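PDB 6CPU: phosphodiesterase, which belongs to the phosphodiesterase family of the HD clan, a largely helical fold with a zinc site, and a magnesium ion also present in the model. Local coordinates for residues S464-P469 with D556-N561; G528-I533 with F564-A569; H217-A222 with K307-E312. All coordinates share one frame; numbering follows the deposited sequence.

Interaction 1: S464-P469 with D556-N561; sequences SNVTRP and DIIMEN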
# COMPACT_ATOMS: atom_id res chain seq x y z
N SER A 464 -8.80 -3.01 -11.36
CA SER A 464 -8.52 -4.14 -12.26
C SER A 464 -9.02 -5.49 -11.76
O SER A 464 -8.89 -6.49 -12.47
CB SER A 464 -7.02 -4.21 -12.55
OG SER A 464 -6.30 -4.55 -11.37
N ASN A 465 -9.60 -5.54 -10.56
CA ASN A 465 -10.07 -6.80 -10.00
C ASN A 465 -11.04 -7.53 -10.95
O ASN A 465 -10.95 -8.75 -11.09
CB ASN A 465 -10.77 -6.60 -8.67
CG ASN A 465 -9.81 -6.24 -7.55
OD1 ASN A 465 -8.59 -6.20 -7.71
ND2 ASN A 465 -10.38 -6.00 -6.38
N VAL A 466 -11.95 -6.78 -11.56
CA VAL A 466 -12.91 -7.37 -12.52
C VAL A 466 -12.28 -7.81 -13.85
O VAL A 466 -12.93 -8.54 -14.60
CB VAL A 466 -14.12 -6.45 -12.81
CG1 VAL A 466 -14.92 -6.22 -11.53
CG2 VAL A 466 -13.70 -5.13 -13.44
N THR A 467 -11.06 -7.34 -14.14
CA THR A 467 -10.30 -7.72 -15.34
C THR A 467 -9.32 -8.89 -15.13
O THR A 467 -8.70 -9.35 -16.09
CB THR A 467 -9.50 -6.54 -15.93
OG1 THR A 467 -8.38 -6.23 -15.10
CG2 THR A 467 -10.38 -5.30 -16.08
N ARG A 468 -9.16 -9.36 -13.90
CA ARG A 468 -8.38 -10.57 -13.64
C ARG A 468 -9.23 -11.78 -13.98
O ARG A 468 -10.46 -11.70 -13.91
CB ARG A 468 -7.98 -10.69 -12.17
CG ARG A 468 -7.20 -9.51 -11.60
CD ARG A 468 -5.82 -9.38 -12.20
NE ARG A 468 -5.01 -8.42 -11.43
CZ ARG A 468 -3.74 -8.13 -11.70
NH1 ARG A 468 -3.10 -8.71 -12.72
NH2 ARG A 468 -3.08 -7.25 -10.95
N PRO A 469 -8.59 -12.92 -14.28
CA PRO A 469 -9.35 -14.16 -14.46
C PRO A 469 -10.28 -14.48 -13.29
O PRO A 469 -10.00 -14.13 -12.13
CB PRO A 469 -8.26 -15.22 -14.62
CG PRO A 469 -7.17 -14.48 -15.30
CD PRO A 469 -7.18 -13.11 -14.65
N ASP A 556 -11.95 -8.22 -22.84
CA ASP A 556 -12.29 -9.62 -23.10
C ASP A 556 -12.59 -10.38 -21.82
O ASP A 556 -13.56 -11.14 -21.77
CB ASP A 556 -11.17 -10.33 -23.87
CG ASP A 556 -10.87 -9.70 -25.22
OD1 ASP A 556 -11.75 -8.99 -25.76
OD2 ASP A 556 -9.76 -9.90 -25.75
N ILE A 557 -11.77 -10.17 -20.79
CA ILE A 557 -11.96 -10.87 -19.51
C ILE A 557 -13.15 -10.31 -18.73
O ILE A 557 -13.87 -11.07 -18.08
CB ILE A 557 -10.69 -10.86 -18.63
CG1 ILE A 557 -9.54 -11.60 -19.34
CG2 ILE A 557 -10.96 -11.52 -17.29
CD1 ILE A 557 -8.18 -11.38 -18.72
N ILE A 558 -13.36 -9.00 -18.77
CA ILE A 558 -14.55 -8.40 -18.15
C ILE A 558 -15.83 -9.06 -18.67
O ILE A 558 -16.70 -9.45 -17.89
CB ILE A 558 -14.64 -6.88 -18.38
CG1 ILE A 558 -13.54 -6.15 -17.61
CG2 ILE A 558 -16.00 -6.35 -17.92
CD1 ILE A 558 -13.24 -4.77 -18.15
N MET A 559 -15.92 -9.20 -19.99
CA MET A 559 -17.10 -9.82 -20.61
C MET A 559 -17.25 -11.28 -20.15
O MET A 559 -18.33 -11.67 -19.69
CB MET A 559 -17.03 -9.74 -22.13
CG MET A 559 -18.35 -10.08 -22.83
SD MET A 559 -19.64 -8.86 -22.53
CE MET A 559 -19.22 -7.63 -23.77
N GLU A 560 -16.18 -12.06 -20.25
CA GLU A 560 -16.20 -13.46 -19.78
C GLU A 560 -16.67 -13.56 -18.33
O GLU A 560 -17.54 -14.39 -18.01
CB GLU A 560 -14.81 -14.10 -19.92
CG GLU A 560 -14.39 -14.37 -21.36
CD GLU A 560 -13.06 -15.09 -21.46
OE1 GLU A 560 -12.91 -16.16 -20.82
OE2 GLU A 560 -12.16 -14.59 -22.18
N ASN A 561 -16.11 -12.73 -17.46
CA ASN A 561 -16.54 -12.69 -16.07
C ASN A 561 -18.00 -12.24 -15.94
O ASN A 561 -18.75 -12.81 -15.14
CB ASN A 561 -15.64 -11.75 -15.24
CG ASN A 561 -14.24 -12.32 -15.03
OD1 ASN A 561 -14.04 -13.54 -15.06
ND2 ASN A 561 -13.27 -11.44 -14.78
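Asn561 reaches from its helix into the turn at 464-469 and, through one nitrogen, ties together two carbonyls of that turn. Its ND2 donates to Val466 O at 2.9 Å and to Arg468 O at 3.0 Å, so both amide hydrogens are used. Each oxygen lies almost in the plane of the Asn561 amide, although ND2 stands well above the carbonyl plane of Val466 and is only modestly tilted from that of Arg468. Chi1 of -71° sets CG anti to the carbonyl carbon, beside the backbone N, and CB already points toward the loop. The turn is also pinned internally: Ser464 O accepts from Thr467 N and, on a lone pair in its carbonyl plane, from Thr467 OG1 at 2.7 Å.

This loop follows helix 446-462, whose last residue, Asp462, is a zinc ligand in the phosphodiesterase metal site, and it ends at Pro469, the N-cap of helix 470-495. Arg468 turns away from Asn561: its NH2 forms a salt bridge with Asp281, and its NH1 hydrogen-bonds to Trp218 O and Gln284 OE1.

Around the polar grip, aliphatic side chains pack on the turn. Ile557 CG2 lies against the carbonyls of Thr467 and Arg468, each oxygen 3.4 Å away. Thr467 and Ile558 run side by side, Thr467 CG2 lying 3.6 Å from Ile558 CD1, while Val466 CG2 approaches Ile558 CG1 more loosely at 4.3 Å.

Interaction 2: G528-I533 with F564-A569; sequences GQIFFI and FWLERA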
# COMPACT_ATOMS: atom_id res chain seq x y z
N GLY A 528 -22.73 -7.56 -6.79
CA GLY A 528 -21.72 -6.51 -6.64
C GLY A 528 -20.91 -6.33 -7.92
O GLY A 528 -20.61 -5.21 -8.34
N GLN A 529 -20.57 -7.45 -8.56
CA GLN A 529 -19.71 -7.45 -9.74
C GLN A 529 -20.43 -6.92 -10.99
O GLN A 529 -19.84 -6.20 -11.79
CB GLN A 529 -19.17 -8.86 -10.02
CG GLN A 529 -18.33 -9.45 -8.89
CD GLN A 529 -17.07 -8.65 -8.63
OE1 GLN A 529 -16.23 -8.48 -9.51
NE2 GLN A 529 -16.94 -8.12 -7.42
N ILE A 530 -21.70 -7.29 -11.15
CA ILE A 530 -22.50 -6.79 -12.28
C ILE A 530 -22.69 -5.29 -12.15
O ILE A 530 -22.45 -4.54 -13.10
CB ILE A 530 -23.87 -7.51 -12.38
CG1 ILE A 530 -23.67 -8.99 -12.75
CG2 ILE A 530 -24.77 -6.83 -13.41
CD1 ILE A 530 -24.84 -9.88 -12.41
N PHE A 531 -23.10 -4.84 -10.96
CA PHE A 531 -23.25 -3.41 -10.65
C PHE A 531 -21.99 -2.65 -11.08
O PHE A 531 -22.07 -1.70 -11.87
CB PHE A 531 -23.51 -3.23 -9.15
CG PHE A 531 -23.60 -1.78 -8.70
CD1 PHE A 531 -24.84 -1.16 -8.55
CD2 PHE A 531 -22.45 -1.05 -8.40
CE1 PHE A 531 -24.93 0.16 -8.13
CE2 PHE A 531 -22.53 0.27 -7.99
CZ PHE A 531 -23.77 0.87 -7.85
N PHE A 532 -20.83 -3.09 -10.59
CA PHE A 532 -19.57 -2.39 -10.83
C PHE A 532 -19.12 -2.42 -12.29
O PHE A 532 -18.62 -1.41 -12.81
CB PHE A 532 -18.46 -2.93 -9.93
CG PHE A 532 -17.21 -2.10 -9.97
CD1 PHE A 532 -17.11 -0.95 -9.20
CD2 PHE A 532 -16.15 -2.45 -10.80
CE1 PHE A 532 -15.97 -0.17 -9.25
CE2 PHE A 532 -15.01 -1.67 -10.86
CZ PHE A 532 -14.92 -0.53 -10.07
N ILE A 533 -19.27 -3.56 -12.95
CA ILE A 533 -18.89 -3.69 -14.36
C ILE A 533 -19.74 -2.79 -15.26
O ILE A 533 -19.21 -2.10 -16.13
CB ILE A 533 -18.98 -5.16 -14.84
CG1 ILE A 533 -17.87 -5.98 -14.18
CG2 ILE A 533 -18.86 -5.24 -16.36
CD1 ILE A 533 -18.13 -7.47 -14.17
N PHE A 564 -20.47 -15.01 -16.76
CA PHE A 564 -20.53 -15.97 -15.66
C PHE A 564 -21.38 -15.45 -14.51
O PHE A 564 -22.17 -16.19 -13.92
CB PHE A 564 -19.12 -16.30 -15.15
CG PHE A 564 -19.10 -17.25 -13.99
CD1 PHE A 564 -18.96 -18.62 -14.18
CD2 PHE A 564 -19.24 -16.78 -12.69
CE1 PHE A 564 -18.95 -19.49 -13.11
CE2 PHE A 564 -19.24 -17.65 -11.61
CZ PHE A 564 -19.09 -19.01 -11.83
N TRP A 565 -21.19 -14.18 -14.16
CA TRP A 565 -21.94 -13.58 -13.06
C TRP A 565 -23.41 -13.45 -13.42
O TRP A 565 -24.28 -13.69 -12.58
CB TRP A 565 -21.35 -12.22 -12.66
CG TRP A 565 -19.97 -12.29 -12.03
CD1 TRP A 565 -18.86 -11.61 -12.42
CD2 TRP A 565 -19.58 -13.09 -10.90
NE1 TRP A 565 -17.79 -11.93 -11.61
CE2 TRP A 565 -18.21 -12.84 -10.67
CE3 TRP A 565 -20.26 -13.98 -10.06
CZ2 TRP A 565 -17.51 -13.46 -9.63
CZ3 TRP A 565 -19.56 -14.60 -9.04
CH2 TRP A 565 -18.19 -14.33 -8.83
N LEU A 566 -23.68 -13.06 -14.66
CA LEU A 566 -25.05 -13.06 -15.20
C LEU A 566 -25.69 -14.46 -15.13
O LEU A 566 -26.84 -14.60 -14.72
CB LEU A 566 -25.06 -12.57 -16.66
CG LEU A 566 -24.88 -11.07 -16.86
CD1 LEU A 566 -24.54 -10.77 -18.32
CD2 LEU A 566 -26.12 -10.31 -16.42
N GLU A 567 -24.92 -15.48 -15.51
CA GLU A 567 -25.38 -16.87 -15.50
C GLU A 567 -25.87 -17.35 -14.14
O GLU A 567 -26.81 -18.15 -14.07
CB GLU A 567 -24.29 -17.82 -16.02
CG GLU A 567 -24.23 -17.95 -17.53
CD GLU A 567 -25.23 -18.96 -18.09
OE1 GLU A 567 -26.32 -19.12 -17.50
OE2 GLU A 567 -24.92 -19.60 -19.12
N ARG A 568 -25.26 -16.89 -13.05
CA ARG A 568 -25.71 -17.30 -11.72
C ARG A 568 -26.61 -16.26 -11.03
O ARG A 568 -27.15 -16.53 -9.96
CB ARG A 568 -24.56 -17.74 -10.81
CG ARG A 568 -23.37 -16.79 -10.70
CD ARG A 568 -22.85 -16.74 -9.28
NE ARG A 568 -23.00 -18.02 -8.58
CZ ARG A 568 -23.16 -18.16 -7.26
NH1 ARG A 568 -23.19 -17.10 -6.45
NH2 ARG A 568 -23.29 -19.38 -6.74
N ALA A 569 -26.78 -15.08 -11.64
CA ALA A 569 -27.89 -14.19 -11.29
C ALA A 569 -29.19 -14.91 -11.67
O ALA A 569 -30.17 -14.89 -10.93
CB ALA A 569 -27.78 -12.85 -12.00
O HOH W 1 -15.44 -10.19 -11.75
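Gln529 and Ile530 of helix 525-547 pack on Trp565 of the last helix, 552-569, in a helix-helix contact near the protein surface. No direct hydrogen bond joins the two segments; side-chain packing and one bridging water do the work. Gln529 CB sits over the five-membered ring of the indole, 3.8 Å from its centroid and 19° off the ring normal, a CH-pi contact. CG continues across the same face toward the rim, 3.7 Å from Trp565 NE1. The Gln529 chain then bends at chi2 (-63°), which turns CD away from the extended course. Beyond this bend, OE1 accepts from a water that in turn accepts from Trp565 NE1, both at 2.9 Å, with the water oxygen in the plane of the indole. The water serves the NE1 edge while CB and CG stay over the face.

The segment axes come within 9.8 Å and run in roughly opposed directions, 131° apart, as two successive helices of the all-helical phosphodiesterase domain joined by a short connection. The opposite indole face is met by Phe564 CD2, and Leu470 of helix 470-495 and Leu519 of helix 515-521 also touch Trp565.

Toward the exposed side, Ile530 takes over. Its CG1 approaches Trp565 CB at 4.0 Å, and CD1 lies 3.9 Å from Trp565 O. The same methyl is 4.2 Å from Leu566 CD2 and equally far from Ala569 CB.

Interaction 3: H217-A222 with K307-E312; sequences HWSFPA and KLDYTE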
# COMPACT_ATOMS: atom_id res chain seq x y z
N HIS A 217 2.47 -13.59 -14.38
CA HIS A 217 1.08 -13.92 -14.72
C HIS A 217 0.12 -12.73 -14.62
O HIS A 217 0.17 -11.99 -13.64
CB HIS A 217 0.54 -14.99 -13.78
CG HIS A 217 1.05 -16.37 -14.06
ND1 HIS A 217 2.29 -16.80 -13.66
CD2 HIS A 217 0.48 -17.42 -14.70
CE1 HIS A 217 2.46 -18.06 -14.03
NE2 HIS A 217 1.37 -18.46 -14.66
N TRP A 218 -0.77 -12.58 -15.60
CA TRP A 218 -1.89 -11.64 -15.46
C TRP A 218 -2.83 -12.12 -14.36
O TRP A 218 -3.47 -11.31 -13.69
CB TRP A 218 -2.66 -11.43 -16.77
CG TRP A 218 -3.82 -10.51 -16.58
CD1 TRP A 218 -5.14 -10.84 -16.60
CD2 TRP A 218 -3.76 -9.12 -16.25
NE1 TRP A 218 -5.91 -9.72 -16.34
CE2 TRP A 218 -5.08 -8.65 -16.13
CE3 TRP A 218 -2.71 -8.21 -16.09
CZ2 TRP A 218 -5.39 -7.33 -15.83
CZ3 TRP A 218 -3.01 -6.89 -15.79
CH2 TRP A 218 -4.34 -6.46 -15.67
N SER A 219 -2.93 -13.43 -14.18
CA SER A 219 -3.66 -13.99 -13.05
C SER A 219 -2.77 -13.95 -11.81
O SER A 219 -2.38 -14.97 -11.26
CB SER A 219 -4.11 -15.43 -13.36
OG SER A 219 -5.10 -15.86 -12.44
N PHE A 220 -2.46 -12.73 -11.36
CA PHE A 220 -1.52 -12.51 -10.28
C PHE A 220 -2.10 -13.07 -8.99
O PHE A 220 -3.13 -12.57 -8.52
CB PHE A 220 -1.25 -11.02 -10.15
CG PHE A 220 -0.20 -10.65 -9.12
CD1 PHE A 220 1.07 -11.19 -9.18
CD2 PHE A 220 -0.48 -9.73 -8.11
CE1 PHE A 220 2.04 -10.85 -8.24
CE2 PHE A 220 0.48 -9.38 -7.17
CZ PHE A 220 1.74 -9.93 -7.24
N PRO A 221 -1.46 -14.11 -8.41
CA PRO A 221 -2.06 -14.84 -7.30
C PRO A 221 -1.84 -14.13 -5.96
O PRO A 221 -1.34 -14.73 -5.01
CB PRO A 221 -1.33 -16.18 -7.34
CG PRO A 221 0.05 -15.80 -7.77
CD PRO A 221 -0.14 -14.69 -8.77
N ALA A 222 -2.25 -12.86 -5.90
CA ALA A 222 -1.95 -12.01 -4.75
C ALA A 222 -2.31 -12.65 -3.42
O ALA A 222 -1.59 -12.50 -2.44
CB ALA A 222 -2.67 -10.67 -4.88
N LYS A 307 -5.15 -14.79 -20.16
CA LYS A 307 -6.37 -15.47 -19.73
C LYS A 307 -6.06 -16.72 -18.90
O LYS A 307 -6.95 -17.29 -18.27
CB LYS A 307 -7.27 -15.79 -20.94
CG LYS A 307 -7.44 -14.58 -21.85
CD LYS A 307 -8.45 -14.76 -22.97
CE LYS A 307 -8.28 -13.63 -23.99
NZ LYS A 307 -9.48 -13.39 -24.84
N LEU A 308 -4.79 -17.13 -18.89
CA LEU A 308 -4.38 -18.33 -18.16
C LEU A 308 -4.47 -18.13 -16.66
O LEU A 308 -4.24 -17.03 -16.17
CB LEU A 308 -2.94 -18.72 -18.52
CG LEU A 308 -2.67 -19.13 -19.97
CD1 LEU A 308 -1.19 -19.38 -20.20
CD2 LEU A 308 -3.49 -20.36 -20.33
N ASP A 309 -4.81 -19.19 -15.93
CA ASP A 309 -4.77 -19.15 -14.48
C ASP A 309 -3.32 -19.28 -14.01
O ASP A 309 -2.44 -19.58 -14.82
CB ASP A 309 -5.63 -20.27 -13.88
CG ASP A 309 -6.16 -19.93 -12.49
OD1 ASP A 309 -5.76 -18.90 -11.91
OD2 ASP A 309 -6.98 -20.71 -11.97
N TYR A 310 -3.06 -19.06 -12.73
CA TYR A 310 -1.71 -19.17 -12.17
C TYR A 310 -1.24 -20.61 -12.03
O TYR A 310 -1.91 -21.45 -11.43
CB TYR A 310 -1.64 -18.49 -10.80
CG TYR A 310 -0.31 -18.66 -10.11
CD1 TYR A 310 0.86 -18.14 -10.65
CD2 TYR A 310 -0.22 -19.35 -8.90
CE1 TYR A 310 2.08 -18.29 -10.01
CE2 TYR A 310 0.99 -19.52 -8.26
CZ TYR A 310 2.13 -18.98 -8.82
OH TYR A 310 3.33 -19.15 -8.17
N THR A 311 -0.06 -20.88 -12.59
CA THR A 311 0.66 -22.11 -12.35
C THR A 311 1.99 -21.77 -11.65
O THR A 311 2.71 -20.87 -12.09
CB THR A 311 0.97 -22.85 -13.67
OG1 THR A 311 -0.24 -22.99 -14.44
CG2 THR A 311 1.56 -24.21 -13.38
N GLU A 312 2.29 -22.50 -10.58
CA GLU A 312 3.50 -22.29 -9.79
C GLU A 312 4.73 -22.85 -10.52
O GLU A 312 5.03 -24.05 -10.44
CB GLU A 312 3.34 -22.93 -8.41
CG GLU A 312 4.53 -22.74 -7.48
CD GLU A 312 4.22 -23.16 -6.06
OE1 GLU A 312 3.65 -22.34 -5.31
OE2 GLU A 312 4.55 -24.31 -5.67
O HOH W 2 -2.05 -15.33 -16.25
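Tyr310 and His217 meet edge to face: the Tyr310 edge is directed at the imidazole, with ring centroids 5.0 Å apart and planes at 77°. The touching atom is Tyr310 CD1, 3.6 Å from His217 ND1 and offset toward the imidazole rim. That nitrogen is also hydrogen-bonded to Tyr213 O in the preceding helix, which should help to hold the imidazole in its orientation. Chi1 of 175° puts Tyr310 CG anti to the backbone N; the ring turns an edge to His217 and a face to Pro221. Pro221 lies over that face, its CG 3.6 Å from the Tyr310 ring centroid and only 6° off the normal, a nearly centred CH-pi contact; Glu312 N borders the opposite face.

Ser219 supplies the polar anchor. Its OG donates to Asp309 OD1 at 3.2 Å, meeting the carboxylate on its anti side, while Tyr310 N approaches OD1 from the other face at 2.8 Å. Asp309 OD2 forms a salt bridge with Arg471, so both carboxylate oxygens are engaged. Alongside, a water accepts from Ser219 N and donates to Leu308 O, and Ser219 CB packs against that same carbonyl at 3.2 Å.

Neither segment is regular helix or strand; the contact joins the loop after helix 205-216 to the one after helix 276-292. On the first, Ser219 and Pro221 are each the centre of an inverse gamma turn.

How the interactions relate
From the N terminus, the first loop is closed by interaction 3, which joins the connection after helix 205-216 to that after helix 276-292. It is complete before interaction 1 opens at 464-469, so the two lie in series. Interaction 1 closes the largely helical run to 556-561, and interaction 2 the short one between two successive helices. These two cross, since 528-533 falls between the segments of interaction 1 and 564-569 lies after both; they share helix 552-569. Val466 of interaction 1 packs on Gln529, Phe532 and Ile533, while Trp218 of interaction 3 hydrogen-bonds to Thr467 and Arg468 and packs on Pro469. Interactions 2 and 3 remain apart, with nearest atoms about 12 Å distant.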